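Side-chain contacts in pentacotripeptide-repeat region of PRORP domain-containing protein (PDB 4ME2), which probably binds RNA, including group II intron RNA in the chloroplast, as a pentatricopeptide-repeat protein: residues H51-L56 against M89-R94; A193-G198 against Y205-M210. All coordinates share one frame; numbering follows the deposited sequence.

Interaction 1 of 2, residues H51-L56 against M89-R94; sequences HAVQAL and MAELQR
Leu92 touches Val53 with one methyl and Leu56 with the other, joining helix 47-59 to helix 82-94 at the start of the helical-repeat array of this pentatricopeptide-repeat protein. The short axes of the two segments cross at -55° and come within 10.0 Å, so only side chains bridge the gap. Leu92 holds CG beside its backbone N and anti to its carbonyl carbon, and the two methyls then divide the work: CD2 lies 3.8 Å from Val53 CG1, while CD1 reaches Leu56 CD2, also at 3.8 Å. The approaches differ, for Val53 and Leu92 run past each other in opposite directions, whereas Leu56 meets Leu92 at roughly a right angle. In Val53, CG1 stands anti to the backbone N and serves Leu92, and the other branch, CG2, faces Glu91 CB at a looser 4.3 Å. Leu56 also touches Ala72 and Ala76 of helix 66-77, and Ala101 of helix 98-109 packs on Leu92, so the apolar centre is buried. Glu91 lends only its aliphatic root to this packing. Its carboxylate reaches forward to Arg94 in a paired salt bridge, lying close to the guanidinium plane: Arg94 NE gives Glu91 OE1 a nearly straight 2.9 Å bond and Arg94 NH2 meets Glu91 OE2 at 2.8 Å, both on syn sides but tilted from the carboxylate plane, by 33° at OE1 and 25° at OE2.

Interaction 2 of 2, residues A193-G198 against Y205-M210; sequences AAVRKG and YMYRVM
Val195 is the side chain through which helix 184-197 meets Met206 and Tyr207 in the next helix, 204-216, in a helix-turn-helix-repeat protein where a short loop joins these two consecutive helices. Its CA-CB bond points toward the partner segment, but CB itself stays clear of both partners and simply splits the contact in two. From CB, the CG2 branch reaches Met206, 4.3 Å from its CG and 4.4 Å from its terminal methyl, CE. Met206 sends CG anti to its backbone N and then bends at chi2 65°, which curls SD and CE round so that both CG and CE face the valine methyl. The other branch of Val195, CG1, ends 4.4 Å from Tyr207 CE1, with the methyl approaching the ring obliquely. These are soft van der Waals contacts, and side chains alone make them, since the nearest CA atoms, those of Val195 and Met206, are 9.2 Å apart. Val202, from the connecting loop, touches both Val195 and Tyr207. A wider pi-type turn runs through 193-197, and Arg196 in it turns to helix 220-236, forming salt bridges with Asp229 and Glu225. This apolar contact thus sits within an all-helical stack: helix 168-180 packs on Met206 through Thr172, while helix 220-236 closes on Tyr207 through Leu230 and the ring of Trp233.

Interaction 1 closes before interaction 2 opens along the chain, and the two lie on opposite sides of its centre. Their own centres are 35 Å apart and their nearest atoms about 20 Å, and they have no helix in common. Interaction 1 joins helices 47-59 and 82-94, skipping the intervening helix 66-77, whereas interaction 2 joins the consecutive helices 184-197 and 204-216. Between the two sites come helices 98-109, 118-126, 133-151 and 168-180. Both contacts are therefore local pieces of an elongated helical-repeat array, one toward each end, built from stacked helices without any strand, the kind of scaffold that pentatricopeptide-repeat proteins use to bind RNA.

Interaction 1 of 2, residues H51-L56 against M89-R94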
loop_
_atom_site.group_PDB
_atom_site.type_symbol
_atom_site.label_atom_id
_atom_site.label_comp_id
_atom_site.label_asym_id
_atom_site.label_seq_id
_atom_site.Cartn_x
_atom_site.Cartn_y
_atom_site.Cartn_z
ATOM N N HIS A 51 13.510 -9.673 -20.037
ATOM C CA HIS A 51 14.885 -9.215 -19.864
ATOM C C HIS A 51 15.040 -8.396 -18.611
ATOM O O HIS A 51 16.010 -8.569 -17.873
ATOM C CB HIS A 51 15.371 -8.435 -21.086
ATOM C CG HIS A 51 15.792 -9.311 -22.243
ATOM N ND1 HIS A 51 15.789 -8.877 -23.520
ATOM C CD2 HIS A 51 16.231 -10.635 -22.279
ATOM C CE1 HIS A 51 16.209 -9.868 -24.331
ATOM N NE2 HIS A 51 16.478 -10.944 -23.570
ATOM N N ALA A 52 14.074 -7.513 -18.352
ATOM C CA ALA A 52 14.122 -6.640 -17.181
ATOM C C ALA A 52 13.996 -7.419 -15.872
ATOM O O ALA A 52 14.681 -7.109 -14.893
ATOM C CB ALA A 52 13.054 -5.561 -17.274
ATOM N N VAL A 53 13.129 -8.426 -15.858
ATOM C CA VAL A 53 12.983 -9.286 -14.683
ATOM C C VAL A 53 14.295 -10.016 -14.423
ATOM O O VAL A 53 14.769 -10.087 -13.286
ATOM C CB VAL A 53 11.834 -10.306 -14.852
ATOM C CG1 VAL A 53 11.877 -11.373 -13.760
ATOM C CG2 VAL A 53 10.488 -9.597 -14.844
ATOM N N GLN A 54 14.900 -10.550 -15.478
ATOM C CA GLN A 54 16.147 -11.281 -15.281
ATOM C C GLN A 54 17.277 -10.382 -14.790
ATOM O O GLN A 54 18.045 -10.773 -13.909
ATOM C CB GLN A 54 16.520 -12.095 -16.522
ATOM C CG GLN A 54 15.606 -13.303 -16.711
ATOM C CD GLN A 54 15.515 -14.178 -15.465
ATOM O OE1 GLN A 54 16.494 -14.805 -15.061
ATOM N NE2 GLN A 54 14.335 -14.221 -14.851
ATOM N N ALA A 55 17.356 -9.171 -15.338
ATOM C CA ALA A 55 18.356 -8.195 -14.912
ATOM C C ALA A 55 18.187 -7.812 -13.443
ATOM O O ALA A 55 19.168 -7.738 -12.705
ATOM C CB ALA A 55 18.314 -6.958 -15.799
ATOM N N LEU A 56 16.950 -7.566 -13.016
ATOM C CA LEU A 56 16.711 -7.177 -11.629
ATOM C C LEU A 56 17.131 -8.292 -10.671
ATOM O O LEU A 56 17.729 -8.027 -9.630
ATOM C CB LEU A 56 15.248 -6.781 -11.405
ATOM C CG LEU A 56 14.892 -6.309 -9.991
ATOM C CD1 LEU A 56 15.860 -5.246 -9.504
ATOM C CD2 LEU A 56 13.460 -5.797 -9.926
ATOM N N MET A 89 6.600 -6.282 -13.016
ATOM C CA MET A 89 6.166 -6.288 -11.622
ATOM C C MET A 89 5.338 -7.527 -11.299
ATOM O O MET A 89 5.594 -8.214 -10.310
ATOM C CB MET A 89 5.356 -5.026 -11.310
ATOM C CG MET A 89 4.929 -4.914 -9.860
ATOM S SD MET A 89 3.869 -3.483 -9.605
ATOM C CE MET A 89 2.422 -3.983 -10.529
ATOM N N ALA A 90 4.355 -7.814 -12.146
ATOM C CA ALA A 90 3.436 -8.921 -11.900
ATOM C C ALA A 90 4.153 -10.262 -11.973
ATOM O O ALA A 90 3.824 -11.179 -11.228
ATOM C CB ALA A 90 2.270 -8.881 -12.880
ATOM N N GLU A 91 5.124 -10.377 -12.867
ATOM C CA GLU A 91 5.892 -11.613 -12.967
ATOM C C GLU A 91 6.790 -11.825 -11.749
ATOM O O GLU A 91 6.950 -12.951 -11.274
ATOM C CB GLU A 91 6.711 -11.648 -14.249
ATOM C CG GLU A 91 7.590 -12.888 -14.402
ATOM C CD GLU A 91 6.808 -14.196 -14.509
ATOM O OE1 GLU A 91 5.560 -14.177 -14.591
ATOM O OE2 GLU A 91 7.454 -15.265 -14.519
ATOM N N LEU A 92 7.377 -10.748 -11.240
ATOM C CA LEU A 92 8.147 -10.850 -10.003
ATOM C C LEU A 92 7.250 -11.278 -8.833
ATOM O O LEU A 92 7.659 -12.091 -8.003
ATOM C CB LEU A 92 8.874 -9.538 -9.699
ATOM C CG LEU A 92 10.034 -9.179 -10.629
ATOM C CD1 LEU A 92 10.278 -7.681 -10.570
ATOM C CD2 LEU A 92 11.311 -9.953 -10.308
ATOM N N GLN A 93 6.033 -10.734 -8.782
ATOM C CA GLN A 93 5.026 -11.143 -7.799
ATOM C C GLN A 93 4.740 -12.640 -7.912
ATOM O O GLN A 93 4.733 -13.351 -6.905
ATOM C CB GLN A 93 3.713 -10.372 -7.995
ATOM C CG GLN A 93 3.716 -8.912 -7.565
ATOM C CD GLN A 93 2.400 -8.215 -7.889
ATOM O OE1 GLN A 93 2.259 -7.602 -8.948
ATOM N NE2 GLN A 93 1.425 -8.325 -6.986
ATOM N N ARG A 94 4.519 -13.109 -9.141
ATOM C CA ARG A 94 4.149 -14.508 -9.394
ATOM C C ARG A 94 5.255 -15.473 -8.975
ATOM O O ARG A 94 4.980 -16.540 -8.416
ATOM C CB ARG A 94 3.799 -14.724 -10.872
ATOM C CG ARG A 94 3.133 -16.064 -11.164
ATOM C CD ARG A 94 3.134 -16.382 -12.653
ATOM N NE ARG A 94 4.490 -16.527 -13.175
ATOM C CZ ARG A 94 5.236 -17.620 -13.040
ATOM N NH1 ARG A 94 4.762 -18.682 -12.398
ATOM N NH2 ARG A 94 6.461 -17.652 -13.545
#

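Interaction 2 of 2, residues A193-G198 against Y205-M210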
loop_
_atom_site.group_PDB
_atom_site.type_symbol
_atom_site.label_atom_id
_atom_site.label_comp_id
_atom_site.label_asym_id
_atom_site.label_seq_id
_atom_site.Cartn_x
_atom_site.Cartn_y
_atom_site.Cartn_z
ATOM N N ALA A 193 -6.081 9.308 8.425
ATOM C CA ALA A 193 -5.931 10.279 7.339
ATOM C C ALA A 193 -7.172 10.352 6.447
ATOM O O ALA A 193 -7.654 11.445 6.146
ATOM C CB ALA A 193 -4.686 9.983 6.514
ATOM N N ALA A 194 -7.698 9.198 6.046
ATOM C CA ALA A 194 -8.819 9.153 5.106
ATOM C C ALA A 194 -10.183 9.350 5.769
ATOM O O ALA A 194 -10.978 10.188 5.332
ATOM C CB ALA A 194 -8.798 7.857 4.310
ATOM N N VAL A 195 -10.445 8.578 6.823
ATOM C CA VAL A 195 -11.764 8.552 7.462
ATOM C C VAL A 195 -11.964 9.687 8.465
ATOM O O VAL A 195 -12.894 10.484 8.329
ATOM C CB VAL A 195 -12.041 7.193 8.144
ATOM C CG1 VAL A 195 -13.312 7.260 8.979
ATOM C CG2 VAL A 195 -12.140 6.085 7.107
ATOM N N ARG A 196 -11.105 9.755 9.477
ATOM C CA ARG A 196 -11.248 10.760 10.526
ATOM C C ARG A 196 -10.989 12.173 10.018
ATOM O O ARG A 196 -11.872 13.030 10.083
ATOM C CB ARG A 196 -10.343 10.437 11.715
ATOM C CG ARG A 196 -10.824 9.241 12.520
ATOM C CD ARG A 196 -9.753 8.681 13.445
ATOM N NE ARG A 196 -9.426 9.548 14.579
ATOM C CZ ARG A 196 -10.193 9.729 15.653
ATOM N NH1 ARG A 196 -11.372 9.129 15.758
ATOM N NH2 ARG A 196 -9.783 10.529 16.624
ATOM N N LYS A 197 -9.786 12.399 9.499
ATOM C CA LYS A 197 -9.344 13.728 9.076
ATOM C C LYS A 197 -9.774 14.105 7.657
ATOM O O LYS A 197 -10.081 15.269 7.389
ATOM C CB LYS A 197 -7.822 13.845 9.191
ATOM C CG LYS A 197 -7.313 14.175 10.576
ATOM C CD LYS A 197 -5.793 14.192 10.566
ATOM C CE LYS A 197 -5.234 15.296 11.447
ATOM N NZ LYS A 197 -4.796 14.832 12.796
ATOM N N GLY A 198 -9.782 13.131 6.754
ATOM C CA GLY A 198 -10.100 13.385 5.353
ATOM C C GLY A 198 -11.588 13.376 5.078
ATOM O O GLY A 198 -12.020 13.457 3.923
ATOM N N TYR A 205 -18.825 -1.493 8.417
ATOM C CA TYR A 205 -17.759 -2.463 8.177
ATOM C C TYR A 205 -16.352 -1.911 8.438
ATOM O O TYR A 205 -15.549 -2.575 9.076
ATOM C CB TYR A 205 -17.861 -3.057 6.769
ATOM C CG TYR A 205 -16.851 -4.143 6.480
ATOM C CD1 TYR A 205 -16.717 -5.239 7.328
ATOM C CD2 TYR A 205 -16.035 -4.074 5.355
ATOM C CE1 TYR A 205 -15.793 -6.233 7.070
ATOM C CE2 TYR A 205 -15.112 -5.066 5.082
ATOM C CZ TYR A 205 -14.996 -6.140 5.945
ATOM O OH TYR A 205 -14.089 -7.129 5.682
ATOM N N MET A 206 -16.050 -0.711 7.950
ATOM C CA MET A 206 -14.736 -0.119 8.214
ATOM C C MET A 206 -14.486 0.032 9.715
ATOM O O MET A 206 -13.390 -0.254 10.199
ATOM C CB MET A 206 -14.593 1.235 7.528
ATOM C CG MET A 206 -13.328 1.997 7.898
ATOM S SD MET A 206 -11.802 1.200 7.360
ATOM C CE MET A 206 -11.585 1.947 5.748
ATOM N N TYR A 207 -15.504 0.487 10.439
ATOM C CA TYR A 207 -15.381 0.679 11.885
ATOM C C TYR A 207 -15.109 -0.634 12.609
ATOM O O TYR A 207 -14.260 -0.699 13.499
ATOM C CB TYR A 207 -16.635 1.340 12.463
ATOM C CG TYR A 207 -16.902 2.726 11.933
ATOM C CD1 TYR A 207 -15.911 3.701 11.950
ATOM C CD2 TYR A 207 -18.151 3.067 11.425
ATOM C CE1 TYR A 207 -16.151 4.976 11.466
ATOM C CE2 TYR A 207 -18.400 4.337 10.937
ATOM C CZ TYR A 207 -17.400 5.285 10.963
ATOM O OH TYR A 207 -17.642 6.544 10.483
ATOM N N ARG A 208 -15.834 -1.681 12.231
ATOM C CA ARG A 208 -15.684 -2.970 12.888
ATOM C C ARG A 208 -14.304 -3.562 12.620
ATOM O O ARG A 208 -13.684 -4.120 13.522
ATOM C CB ARG A 208 -16.781 -3.943 12.448
ATOM C CG ARG A 208 -18.196 -3.483 12.780
ATOM C CD ARG A 208 -19.216 -4.561 12.457
ATOM N NE ARG A 208 -18.810 -5.848 13.021
ATOM C CZ ARG A 208 -19.568 -6.939 13.066
ATOM N NH1 ARG A 208 -20.806 -6.925 12.580
ATOM N NH2 ARG A 208 -19.086 -8.051 13.608
ATOM N N VAL A 209 -13.835 -3.432 11.380
ATOM C CA VAL A 209 -12.501 -3.904 11.012
ATOM C C VAL A 209 -11.467 -3.265 11.933
ATOM O O VAL A 209 -10.631 -3.956 12.520
ATOM C CB VAL A 209 -12.157 -3.563 9.543
ATOM C CG1 VAL A 209 -10.684 -3.823 9.253
ATOM C CG2 VAL A 209 -13.030 -4.366 8.590
ATOM N N MET A 210 -11.560 -1.946 12.056
ATOM C CA MET A 210 -10.568 -1.155 12.775
ATOM C C MET A 210 -10.662 -1.320 14.290
ATOM O O MET A 210 -9.647 -1.534 14.953
ATOM C CB MET A 210 -10.657 0.314 12.359
ATOM C CG MET A 210 -9.979 0.602 11.026
ATOM S SD MET A 210 -8.200 0.298 11.116
ATOM C CE MET A 210 -7.734 1.533 12.327
#